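Local structure of membrane-anchored mycosin mycp1 (4HVL) at residues 95-100 and 289-294; 131-136 and 156-161; 169-174 and 200-205; 235-240 and 350-355. The protein is a subtilisin-fold serine protease, probably an endopeptidase, and an essential component of the mycobacterial type VII (ESX-1) secretion system. All blocks are in the same frame, centred on the assembly; numbering follows the deposited sequence.

Contact 1: residues 95-100 and 289-294; sequences MSDCDA and LGYGGE
Y291 reaches out of a type I beta turn, G290 to G293, and lays its ring against the loop of D97 and A100. From CB the ring swings clear of the carbonyl carbon (chi1 -56°), which sends it toward the other loop. Halfway out, CE1 of Y291 meets the carboxylate of D97, whose OD2 lies 3.5 Å away at the ring edge; the two flat groups are turned 67° against each other. Next comes CZ, 3.7 Å from the backbone O of D97 and 3.9 Å from CA of A100. At the tip, OH receives a weak, strongly bent bond from the backbone N of A100 (2.8 Å, 120° at the hydrogen), and CB of A100 packs 3.5 Å from the same oxygen. The stronger polar partner of this hydroxyl is the backbone O of A30, next to C29, which is disulfide-bonded to C98. D97 is itself fixed: OD1 closes an Asx turn by accepting from the backbone N of D99, while OD2 takes T103 OG1 and H101 N. H101 is the predicted charge-relay histidine, so D97 ties its backbone to this loop. The chemistry implies a phenol held mainly by A30 and only lightly by this loop, beside a carboxylate spoken for elsewhere.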
loop_
_atom_site.group_PDB
_atom_site.type_symbol
_atom_site.label_atom_id
_atom_site.label_comp_id
_atom_site.label_asym_id
_atom_site.label_seq_id
_atom_site.Cartn_x
_atom_site.Cartn_y
_atom_site.Cartn_z
ATOM N N MET A 95 8.642 -8.183 12.522
ATOM C CA MET A 95 7.624 -8.449 13.537
ATOM C C MET A 95 7.657 -7.464 14.698
ATOM O O MET A 95 7.218 -7.795 15.801
ATOM C CB MET A 95 7.772 -9.877 14.076
ATOM C CG MET A 95 7.494 -10.974 13.059
ATOM S SD MET A 95 5.894 -10.847 12.240
ATOM C CE MET A 95 4.756 -10.914 13.623
ATOM N N SER A 96 8.120 -6.253 14.421
ATOM C CA SER A 96 8.076 -5.151 15.366
ATOM C C SER A 96 7.544 -3.904 14.663
ATOM O O SER A 96 8.174 -3.386 13.728
ATOM C CB SER A 96 9.484 -4.873 15.903
ATOM O OG SER A 96 9.431 -3.865 16.902
ATOM N N ASP A 97 6.380 -3.437 15.096
ATOM C CA ASP A 97 5.771 -2.221 14.576
ATOM C C ASP A 97 6.008 -1.138 15.624
ATOM O O ASP A 97 5.488 -1.238 16.714
ATOM C CB ASP A 97 4.264 -2.406 14.361
ATOM C CG ASP A 97 3.617 -1.207 13.738
ATOM O OD1 ASP A 97 4.367 -0.249 13.360
ATOM O OD2 ASP A 97 2.370 -1.255 13.565
ATOM N N CYS A 98 6.781 -0.117 15.263
ATOM C CA CYS A 98 7.066 0.999 16.152
ATOM C C CYS A 98 6.203 2.226 15.786
ATOM O O CYS A 98 6.264 3.237 16.461
ATOM C CB CYS A 98 8.572 1.330 16.076
ATOM S SG CYS A 98 9.292 2.196 17.486
ATOM N N ASP A 99 5.355 2.107 14.764
ATOM C CA ASP A 99 4.666 3.263 14.186
ATOM C C ASP A 99 3.147 3.178 14.266
ATOM O O ASP A 99 2.470 4.015 13.716
ATOM C CB ASP A 99 5.055 3.404 12.708
ATOM C CG ASP A 99 6.522 3.732 12.519
ATOM O OD1 ASP A 99 7.389 2.956 12.962
ATOM O OD2 ASP A 99 6.801 4.786 11.948
ATOM N N ALA A 100 2.604 2.129 14.864
ATOM C CA ALA A 100 1.159 1.958 14.897
ATOM C C ALA A 100 0.585 2.131 13.506
ATOM O O ALA A 100 -0.354 2.884 13.312
ATOM C CB ALA A 100 0.532 2.954 15.870
ATOM N N LEU A 289 -7.297 -3.044 13.623
ATOM C CA LEU A 289 -6.861 -3.687 14.860
ATOM C C LEU A 289 -5.447 -3.286 15.247
ATOM O O LEU A 289 -4.594 -3.021 14.393
ATOM C CB LEU A 289 -6.915 -5.215 14.731
ATOM C CG LEU A 289 -8.247 -5.848 14.275
ATOM C CD1 LEU A 289 -8.101 -7.372 14.221
ATOM C CD2 LEU A 289 -9.380 -5.425 15.191
ATOM N N GLY A 290 -5.207 -3.254 16.550
ATOM C CA GLY A 290 -3.910 -2.888 17.103
ATOM C C GLY A 290 -3.043 -4.088 17.446
ATOM O O GLY A 290 -3.262 -5.214 16.953
ATOM N N TYR A 291 -2.077 -3.839 18.329
ATOM C CA TYR A 291 -1.031 -4.791 18.650
ATOM C C TYR A 291 -1.532 -6.020 19.411
ATOM O O TYR A 291 -0.817 -7.009 19.506
ATOM C CB TYR A 291 0.079 -4.123 19.479
ATOM C CG TYR A 291 0.729 -2.885 18.863
ATOM C CD1 TYR A 291 0.742 -2.678 17.473
ATOM C CD2 TYR A 291 1.372 -1.940 19.669
ATOM C CE1 TYR A 291 1.337 -1.549 16.910
ATOM C CE2 TYR A 291 1.973 -0.821 19.109
ATOM C CZ TYR A 291 1.942 -0.620 17.728
ATOM O OH TYR A 291 2.564 0.479 17.170
ATOM N N GLY A 292 -2.731 -5.944 19.979
ATOM C CA GLY A 292 -3.317 -7.091 20.674
ATOM C C GLY A 292 -4.485 -7.683 19.892
ATOM O O GLY A 292 -5.140 -8.583 20.367
ATOM N N GLY A 293 -4.739 -7.183 18.689
ATOM C CA GLY A 293 -5.928 -7.583 17.938
ATOM C C GLY A 293 -7.192 -6.886 18.396
ATOM O O GLY A 293 -8.304 -7.325 18.058
ATOM N N GLU A 294 -7.017 -5.785 19.140
ATOM C CA GLU A 294 -8.114 -4.963 19.672
ATOM C C GLU A 294 -8.538 -3.907 18.654
ATOM O O GLU A 294 -7.693 -3.319 17.986
ATOM C CB GLU A 294 -7.668 -4.280 20.995
ATOM C CG GLU A 294 -6.850 -2.982 20.884
ATOM C CD GLU A 294 -5.382 -3.117 20.448
ATOM O OE1 GLU A 294 -4.936 -4.212 20.069
ATOM O OE2 GLU A 294 -4.636 -2.098 20.498
#

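Contact 2: residues 131-136 and 156-161; sequences LRHTSA and AGSLRS. With ZN (zinc ion), chain B.
H133 points the edge of its imidazole at helix 154-171, and this is where the contact is tight. Its NE2 donates to the backbone O of S158, 2.8 Å away with 149° at the hydrogen; the acceptor lies close to the ring plane, though the donor is tilted 24° from the carbonyl plane. S161 OG sits 2.9 Å from the same NE2 and 3.1 Å from CD2 of H133, while S158 OG comes to 3.1 Å from CE1 of H133, so the two serines line that end of the ring. S161 holds its hydroxyl between the backbone N and the carbonyl carbon (chi1 71°), which turns OG in against the helix and the imidazole. The other ring nitrogen of H133, ND1, binds a zinc ion at 2.1 Å, and T134 OG1 binds it at the same distance, with E181 completing the protein ligands. The carbonyl of S158 is thus a second-shell group that, with the zinc at ND1, holds the ring's rotation and would probably favour its electron donation to the metal. In the subtilisin fold this is where strand 127-132 of the parallel sheet, next to its outermost strand 82-86, runs out into a loop facing a helix packed on the sheet. Toward T134 the packing loosens: no direct bond joins T134 to S158, and a water close to T134 OG1 makes only a weak, long bond of 3.4 Å to S158 OG.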
loop_
_atom_site.group_PDB
_atom_site.type_symbol
_atom_site.label_atom_id
_atom_site.label_comp_id
_atom_site.label_asym_id
_atom_site.label_seq_id
_atom_site.Cartn_x
_atom_site.Cartn_y
_atom_site.Cartn_z
ATOM N N LEU A 131 7.038 -7.248 6.174
ATOM C CA LEU A 131 8.343 -6.678 5.840
ATOM C C LEU A 131 8.327 -5.236 6.299
ATOM O O LEU A 131 7.454 -4.453 5.877
ATOM C CB LEU A 131 8.582 -6.702 4.339
ATOM C CG LEU A 131 8.705 -8.051 3.642
ATOM C CD1 LEU A 131 7.330 -8.645 3.313
ATOM C CD2 LEU A 131 9.520 -7.889 2.363
ATOM N N ARG A 132 9.251 -4.877 7.188
ATOM C CA ARG A 132 9.366 -3.505 7.617
ATOM C C ARG A 132 10.327 -2.775 6.667
ATOM O O ARG A 132 11.512 -3.103 6.587
ATOM C CB ARG A 132 9.804 -3.360 9.078
ATOM C CG ARG A 132 10.074 -1.901 9.433
ATOM C CD ARG A 132 10.033 -1.605 10.906
ATOM N NE ARG A 132 11.180 -2.192 11.601
ATOM C CZ ARG A 132 11.488 -1.950 12.868
ATOM N NH1 ARG A 132 10.749 -1.128 13.586
ATOM N NH2 ARG A 132 12.532 -2.553 13.415
ATOM N N HIS A 133 9.795 -1.784 5.971
ATOM C CA HIS A 133 10.578 -0.930 5.094
ATOM C C HIS A 133 10.699 0.522 5.609
ATOM O O HIS A 133 11.681 1.192 5.275
ATOM C CB HIS A 133 10.011 -0.945 3.674
ATOM C CG HIS A 133 10.711 0.003 2.758
ATOM N ND1 HIS A 133 10.230 1.265 2.498
ATOM C CD2 HIS A 133 11.920 -0.071 2.153
ATOM C CE1 HIS A 133 11.084 1.912 1.728
ATOM N NE2 HIS A 133 12.115 1.119 1.500
ATOM N N THR A 134 9.741 0.996 6.415
ATOM C CA THR A 134 9.741 2.374 6.926
ATOM C C THR A 134 9.484 2.426 8.413
ATOM O O THR A 134 8.745 1.593 8.930
ATOM C CB THR A 134 8.644 3.228 6.228
ATOM O OG1 THR A 134 9.073 3.530 4.906
ATOM C CG2 THR A 134 8.404 4.563 6.914
ATOM N N SER A 135 10.093 3.413 9.089
ATOM C CA SER A 135 9.682 3.829 10.445
ATOM C C SER A 135 10.073 5.259 10.750
ATOM O O SER A 135 11.261 5.612 10.663
ATOM C CB SER A 135 10.272 2.946 11.544
ATOM O OG SER A 135 9.961 3.500 12.837
ATOM N N ALA A 136 9.092 6.048 11.193
ATOM C CA ALA A 136 9.336 7.384 11.695
ATOM C C ALA A 136 10.116 7.408 13.033
ATOM O O ALA A 136 10.533 8.458 13.475
ATOM C CB ALA A 136 8.010 8.126 11.840
ATOM N N ALA A 156 16.284 8.346 -2.108
ATOM C CA ALA A 156 16.991 7.446 -3.017
ATOM C C ALA A 156 17.385 6.164 -2.308
ATOM O O ALA A 156 17.191 5.073 -2.840
ATOM C CB ALA A 156 18.212 8.116 -3.589
ATOM N N GLY A 157 17.897 6.302 -1.094
ATOM C CA GLY A 157 18.232 5.150 -0.264
ATOM C C GLY A 157 17.019 4.304 0.054
ATOM O O GLY A 157 17.065 3.075 -0.005
ATOM N N SER A 158 15.925 4.963 0.403
ATOM C CA SER A 158 14.681 4.269 0.702
ATOM C C SER A 158 14.167 3.482 -0.539
ATOM O O SER A 158 13.676 2.361 -0.428
ATOM C CB SER A 158 13.663 5.273 1.242
ATOM O OG SER A 158 12.358 4.749 1.270
ATOM N N LEU A 159 14.341 4.038 -1.722
ATOM C CA LEU A 159 13.969 3.322 -2.961
ATOM C C LEU A 159 14.919 2.154 -3.271
ATOM O O LEU A 159 14.494 1.115 -3.774
ATOM C CB LEU A 159 13.886 4.286 -4.140
ATOM C CG LEU A 159 12.642 5.183 -4.147
ATOM C CD1 LEU A 159 12.787 6.298 -5.172
ATOM C CD2 LEU A 159 11.372 4.406 -4.434
ATOM N N ARG A 160 16.195 2.305 -2.948
ATOM C CA ARG A 160 17.093 1.170 -3.066
ATOM C C ARG A 160 16.701 0.023 -2.114
ATOM O O ARG A 160 16.673 -1.143 -2.531
ATOM C CB ARG A 160 18.550 1.609 -2.896
ATOM C CG ARG A 160 19.098 2.356 -4.113
ATOM C CD ARG A 160 20.607 2.488 -4.027
ATOM N NE ARG A 160 20.948 3.350 -2.914
ATOM C CZ ARG A 160 21.048 4.678 -2.989
ATOM N NH1 ARG A 160 20.852 5.302 -4.137
ATOM N NH2 ARG A 160 21.362 5.389 -1.907
ATOM N N SER A 161 16.392 0.324 -0.849
ATOM C CA SER A 161 15.952 -0.748 0.098
ATOM C C SER A 161 14.577 -1.356 -0.275
ATOM O O SER A 161 14.317 -2.552 -0.063
ATOM C CB SER A 161 15.957 -0.246 1.544
ATOM O OG SER A 161 14.917 0.668 1.779
HETATM ZN ZN ZN B . 8.547 2.396 3.186
HETATM O O HOH W 1 11.049 5.013 4.440
#

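Contact 3: residues 169-174 and 200-205; sequences AANLGA and VNYAVH. With ZN (zinc ion), chain E.
OD1 of N171 takes the phenol hydrogen of Y202 in a short bond, 2.7 Å from OH to OD1. The hydroxyl arrives in the carbonyl plane, on a lone pair of the amide oxygen, and OD1 in turn lies in the plane of the tyrosine ring, at its edge. Amide and ring are nonetheless turned 73° against each other, and the two side chains meet at about a right angle. Y202 gets there with CG anti to its own backbone N (chi1 173°), which sends the ring from helix 194-206 across to the end of helix 154-171. A water closes the polar group into a small ring of bonds: it accepts from N171 ND2 at 3.1 Å and donates to Y202 OH. ND2 also donates to D15, a ligand of another zinc ion together with H168, so both ends of the amide are engaged and its flip is settled.

Beside this lies the apolar part. CB of A170 sits 4.0 Å from CE2 of Y202, and 4.1 Å from CB of A203; with alanine facing alanine, the backbones come as near as 5.2 Å between the CA atoms of A170 and A203. Just beyond, G173, at positive phi, forms a Schellman motif at the end of helix 154-171. Farther along helix 194-206, H205 binds a zinc ion through NE2, held by its ND1 bond to N201 OD1. The two helices pack side by side on the parallel sheet: A169 rests on strands 65-70 and 127-132, A174 on strand 65-70, and A203 on I166 of helix 154-171.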
loop_
_atom_site.group_PDB
_atom_site.type_symbol
_atom_site.label_atom_id
_atom_site.label_comp_id
_atom_site.label_asym_id
_atom_site.label_seq_id
_atom_site.Cartn_x
_atom_site.Cartn_y
_atom_site.Cartn_z
ATOM N N ALA A 169 10.254 -10.123 -0.898
ATOM C CA ALA A 169 8.837 -10.467 -0.752
ATOM C C ALA A 169 8.424 -11.551 -1.734
ATOM O O ALA A 169 7.716 -12.503 -1.381
ATOM C CB ALA A 169 7.961 -9.234 -0.911
ATOM N N ALA A 170 8.832 -11.378 -2.984
ATOM C CA ALA A 170 8.535 -12.342 -4.053
ATOM C C ALA A 170 9.142 -13.704 -3.738
ATOM O O ALA A 170 8.476 -14.738 -3.877
ATOM C CB ALA A 170 9.066 -11.825 -5.372
ATOM N N ASN A 171 10.402 -13.692 -3.284
ATOM C CA ASN A 171 11.102 -14.923 -2.892
ATOM C C ASN A 171 10.463 -15.684 -1.726
ATOM O O ASN A 171 10.617 -16.907 -1.615
ATOM C CB ASN A 171 12.585 -14.637 -2.611
ATOM C CG ASN A 171 13.370 -14.322 -3.892
ATOM O OD1 ASN A 171 12.876 -14.521 -4.997
ATOM N ND2 ASN A 171 14.609 -13.843 -3.741
ATOM N N LEU A 172 9.766 -14.949 -0.858
ATOM C CA LEU A 172 9.001 -15.539 0.255
ATOM C C LEU A 172 7.790 -16.327 -0.223
ATOM O O LEU A 172 7.243 -17.104 0.540
ATOM C CB LEU A 172 8.548 -14.448 1.239
ATOM C CG LEU A 172 9.710 -13.828 2.038
ATOM C CD1 LEU A 172 9.272 -12.570 2.771
ATOM C CD2 LEU A 172 10.301 -14.850 3.017
ATOM N N GLY A 173 7.367 -16.133 -1.469
ATOM C CA GLY A 173 6.266 -16.919 -2.047
ATOM C C GLY A 173 4.891 -16.267 -1.916
ATOM O O GLY A 173 3.870 -16.934 -2.008
ATOM N N ALA A 174 4.838 -14.970 -1.675
ATOM C CA ALA A 174 3.529 -14.296 -1.531
ATOM C C ALA A 174 2.863 -14.131 -2.902
ATOM O O ALA A 174 3.540 -13.872 -3.903
ATOM C CB ALA A 174 3.710 -12.968 -0.851
ATOM N N VAL A 200 9.798 -4.965 -9.374
ATOM C CA VAL A 200 8.359 -5.080 -9.594
ATOM C C VAL A 200 8.116 -6.066 -10.720
ATOM O O VAL A 200 7.273 -6.975 -10.603
ATOM C CB VAL A 200 7.724 -3.697 -9.909
ATOM C CG1 VAL A 200 6.267 -3.848 -10.289
ATOM C CG2 VAL A 200 7.817 -2.755 -8.700
ATOM N N ASN A 201 8.880 -5.917 -11.806
ATOM C CA ASN A 201 8.797 -6.842 -12.946
ATOM C C ASN A 201 9.041 -8.296 -12.560
ATOM O O ASN A 201 8.326 -9.177 -13.023
ATOM C CB ASN A 201 9.779 -6.424 -14.037
ATOM C CG ASN A 201 9.660 -7.274 -15.298
ATOM O OD1 ASN A 201 8.644 -7.263 -15.968
ATOM N ND2 ASN A 201 10.718 -7.999 -15.626
ATOM N N TYR A 202 10.069 -8.535 -11.745
ATOM C CA TYR A 202 10.414 -9.875 -11.250
ATOM C C TYR A 202 9.264 -10.454 -10.419
ATOM O O TYR A 202 8.859 -11.602 -10.630
ATOM C CB TYR A 202 11.696 -9.732 -10.436
ATOM C CG TYR A 202 12.247 -10.911 -9.649
ATOM C CD1 TYR A 202 13.188 -11.760 -10.202
ATOM C CD2 TYR A 202 11.891 -11.097 -8.321
ATOM C CE1 TYR A 202 13.733 -12.790 -9.464
ATOM C CE2 TYR A 202 12.419 -12.116 -7.572
ATOM C CZ TYR A 202 13.348 -12.959 -8.142
ATOM O OH TYR A 202 13.863 -13.968 -7.394
ATOM N N ALA A 203 8.716 -9.662 -9.502
ATOM C CA ALA A 203 7.587 -10.117 -8.691
ATOM C C ALA A 203 6.393 -10.522 -9.543
ATOM O O ALA A 203 5.784 -11.575 -9.327
ATOM C CB ALA A 203 7.166 -9.051 -7.679
ATOM N N VAL A 204 6.090 -9.706 -10.543
ATOM C CA VAL A 204 4.871 -9.882 -11.338
ATOM C C VAL A 204 5.046 -10.909 -12.450
ATOM O O VAL A 204 4.154 -11.731 -12.661
ATOM C CB VAL A 204 4.424 -8.533 -11.934
ATOM C CG1 VAL A 204 3.546 -8.723 -13.129
ATOM C CG2 VAL A 204 3.735 -7.702 -10.863
ATOM N N HIS A 205 6.174 -10.871 -13.154
ATOM C CA HIS A 205 6.365 -11.728 -14.323
ATOM C C HIS A 205 7.150 -13.007 -14.035
ATOM O O HIS A 205 6.984 -13.982 -14.754
ATOM C CB HIS A 205 6.989 -10.954 -15.488
ATOM C CG HIS A 205 6.057 -9.969 -16.098
ATOM N ND1 HIS A 205 6.411 -8.665 -16.371
ATOM C CD2 HIS A 205 4.747 -10.077 -16.419
ATOM C CE1 HIS A 205 5.366 -8.022 -16.861
ATOM N NE2 HIS A 205 4.349 -8.860 -16.896
HETATM ZN ZN ZN E . 2.394 -8.315 -17.484
HETATM O O HOH W 2 16.644 -13.218 -5.976
HETATM O O HOH W 3 1.269 -10.110 -18.182
HETATM O O HOH W 4 2.885 -6.482 -18.724
#

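Contact 4: residues 235-240 and 350-355; sequences DPRGWQ and GGVDNY
Two loops without regular structure meet here, one of them making a type I beta turn from D235 to G238, and they come nearest at R237 and N354, whose CA atoms are 6.8 Å apart. These two residues bind each other twice over. N354 gives an ND2 hydrogen to the backbone O of R237 (2.9 Å, 167° at the hydrogen), an almost straight bond, and through OD1 receives the guanidinium. R237 grips that one oxygen side-on: NE donates at 2.9 Å, nearly in line with the C=O bond, and NH2 adds a longer bond at 3.2 Å from above the carbonyl plane. OD1 lies in the guanidinium plane, but the two flat groups are inclined by 54°. The arginine is bent at chi2 and chi3, both near -60°, which curls the chain round so that its head comes alongside N354, the two side chains running past each other in opposite directions. V352 comes over one face, its CG1 3.3 Å from NH1 of R237, offset toward the rim. With oxygen at the edge and methyl above, the guanidinium is held against rotation. NH2 also bonds to the backbone O of V277, so the arginine has a second anchor. The contact lies away from the charge relay and joins the loop between strands 210-214 and 244-247 to the one between helices 334-343 and 363-368, beside the start of strand 277-282, an outermost strand of the parallel sheet.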
loop_
_atom_site.group_PDB
_atom_site.type_symbol
_atom_site.label_atom_id
_atom_site.label_comp_id
_atom_site.label_asym_id
_atom_site.label_seq_id
_atom_site.Cartn_x
_atom_site.Cartn_y
_atom_site.Cartn_z
ATOM N N ASP A 235 -2.578 13.248 -24.721
ATOM C CA ASP A 235 -2.101 12.964 -23.352
ATOM C C ASP A 235 -3.282 12.978 -22.371
ATOM O O ASP A 235 -3.346 13.818 -21.476
ATOM C CB ASP A 235 -1.010 13.977 -22.937
ATOM C CG ASP A 235 -0.321 13.618 -21.605
ATOM O OD1 ASP A 235 -0.256 12.417 -21.241
ATOM O OD2 ASP A 235 0.151 14.554 -20.915
ATOM N N PRO A 236 -4.235 12.044 -22.546
ATOM C CA PRO A 236 -5.480 12.039 -21.730
ATOM C C PRO A 236 -5.254 11.891 -20.223
ATOM O O PRO A 236 -6.011 12.445 -19.417
ATOM C CB PRO A 236 -6.266 10.839 -22.293
ATOM C CG PRO A 236 -5.225 9.943 -22.884
ATOM C CD PRO A 236 -4.143 10.853 -23.415
ATOM N N ARG A 237 -4.224 11.146 -19.843
ATOM C CA ARG A 237 -3.848 11.003 -18.431
ATOM C C ARG A 237 -2.873 12.093 -17.917
ATOM O O ARG A 237 -2.538 12.114 -16.748
ATOM C CB ARG A 237 -3.260 9.609 -18.189
ATOM C CG ARG A 237 -4.202 8.454 -18.551
ATOM C CD ARG A 237 -5.497 8.483 -17.738
ATOM N NE ARG A 237 -5.267 8.525 -16.291
ATOM C CZ ARG A 237 -5.210 7.453 -15.493
ATOM N NH1 ARG A 237 -5.351 6.242 -16.003
ATOM N NH2 ARG A 237 -4.988 7.587 -14.179
ATOM N N GLY A 238 -2.456 13.021 -18.774
ATOM C CA GLY A 238 -1.669 14.172 -18.306
ATOM C C GLY A 238 -0.289 13.855 -17.753
ATOM O O GLY A 238 0.123 14.461 -16.768
ATOM N N TRP A 239 0.420 12.914 -18.384
ATOM C CA TRP A 239 1.836 12.666 -18.082
ATOM C C TRP A 239 2.690 13.940 -18.167
ATOM O O TRP A 239 3.606 14.101 -17.379
ATOM C CB TRP A 239 2.458 11.601 -19.011
ATOM C CG TRP A 239 2.163 10.196 -18.574
ATOM C CD1 TRP A 239 1.132 9.407 -18.984
ATOM C CD2 TRP A 239 2.907 9.419 -17.614
ATOM N NE1 TRP A 239 1.188 8.178 -18.339
ATOM C CE2 TRP A 239 2.255 8.169 -17.485
ATOM C CE3 TRP A 239 4.034 9.664 -16.843
ATOM C CZ2 TRP A 239 2.740 7.155 -16.643
ATOM C CZ3 TRP A 239 4.503 8.664 -16.010
ATOM C CH2 TRP A 239 3.856 7.433 -15.916
ATOM N N GLN A 240 2.379 14.820 -19.109
ATOM C CA GLN A 240 3.140 16.061 -19.296
ATOM C C GLN A 240 2.821 17.162 -18.283
ATOM O O GLN A 240 3.506 18.150 -18.254
ATOM C CB GLN A 240 2.958 16.596 -20.721
ATOM C CG GLN A 240 3.326 15.595 -21.813
ATOM C CD GLN A 240 4.589 14.820 -21.483
ATOM O OE1 GLN A 240 5.608 15.394 -21.096
ATOM N NE2 GLN A 240 4.505 13.506 -21.572
ATOM N N GLY A 350 -15.735 11.087 -15.253
ATOM C CA GLY A 350 -15.002 11.152 -16.508
ATOM C C GLY A 350 -14.572 9.799 -17.035
ATOM O O GLY A 350 -13.782 9.735 -17.963
ATOM N N GLY A 351 -15.103 8.713 -16.473
ATOM C CA GLY A 351 -14.730 7.357 -16.910
ATOM C C GLY A 351 -13.463 6.832 -16.231
ATOM O O GLY A 351 -13.486 5.813 -15.534
ATOM N N VAL A 352 -12.345 7.486 -16.484
ATOM C CA VAL A 352 -11.112 7.247 -15.733
ATOM C C VAL A 352 -10.592 8.626 -15.355
ATOM O O VAL A 352 -10.730 9.579 -16.128
ATOM C CB VAL A 352 -10.059 6.484 -16.581
ATOM C CG1 VAL A 352 -8.677 6.522 -15.941
ATOM C CG2 VAL A 352 -10.492 5.040 -16.819
ATOM N N ASP A 353 -10.019 8.753 -14.162
ATOM C CA ASP A 353 -9.339 9.984 -13.817
ATOM C C ASP A 353 -8.108 9.724 -12.952
ATOM O O ASP A 353 -7.831 8.589 -12.554
ATOM C CB ASP A 353 -10.318 11.000 -13.215
ATOM C CG ASP A 353 -10.808 10.619 -11.841
ATOM O OD1 ASP A 353 -10.022 10.078 -11.030
ATOM O OD2 ASP A 353 -11.987 10.908 -11.550
ATOM N N ASN A 354 -7.365 10.787 -12.694
ATOM C CA ASN A 354 -6.089 10.687 -11.992
ATOM C C ASN A 354 -6.211 10.571 -10.467
ATOM O O ASN A 354 -5.220 10.353 -9.787
ATOM C CB ASN A 354 -5.189 11.865 -12.399
ATOM C CG ASN A 354 -4.548 11.663 -13.766
ATOM O OD1 ASN A 354 -4.971 10.803 -14.537
ATOM N ND2 ASN A 354 -3.499 12.451 -14.068
ATOM N N TYR A 355 -7.432 10.695 -9.941
ATOM C CA TYR A 355 -7.645 10.646 -8.503
ATOM C C TYR A 355 -8.016 9.229 -8.072
ATOM O O TYR A 355 -7.463 8.697 -7.093
ATOM C CB TYR A 355 -8.696 11.682 -8.096
ATOM C CG TYR A 355 -8.331 13.039 -8.634
ATOM C CD1 TYR A 355 -7.455 13.849 -7.957
ATOM C CD2 TYR A 355 -8.827 13.481 -9.864
ATOM C CE1 TYR A 355 -7.068 15.081 -8.464
ATOM C CE2 TYR A 355 -8.455 14.716 -10.389
ATOM C CZ TYR A 355 -7.568 15.511 -9.677
ATOM O OH TYR A 355 -7.191 16.743 -10.175
#

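Contacts 1 and 2 touch directly, although their centres are 19 Å apart: D99 of the first meets S135 OG through OD1 at 2.6 Å and A136 N through OD2 at 2.7 Å, both probable hydrogen bonds. D99 also lies about 4 Å, side chain to side chain, from H101, and H133 of contact 2 about 7 Å from D70, so both flank the predicted charge relay. Contacts 2 and 3 share helix 154-171, with L131 CD2 packed 3.9 Å from A169 CB. Contact 4 stands apart, its centre about 37 Å from that of contact 1, on the opposite side of the chain's centre. Contacts 1 and 3 do not touch.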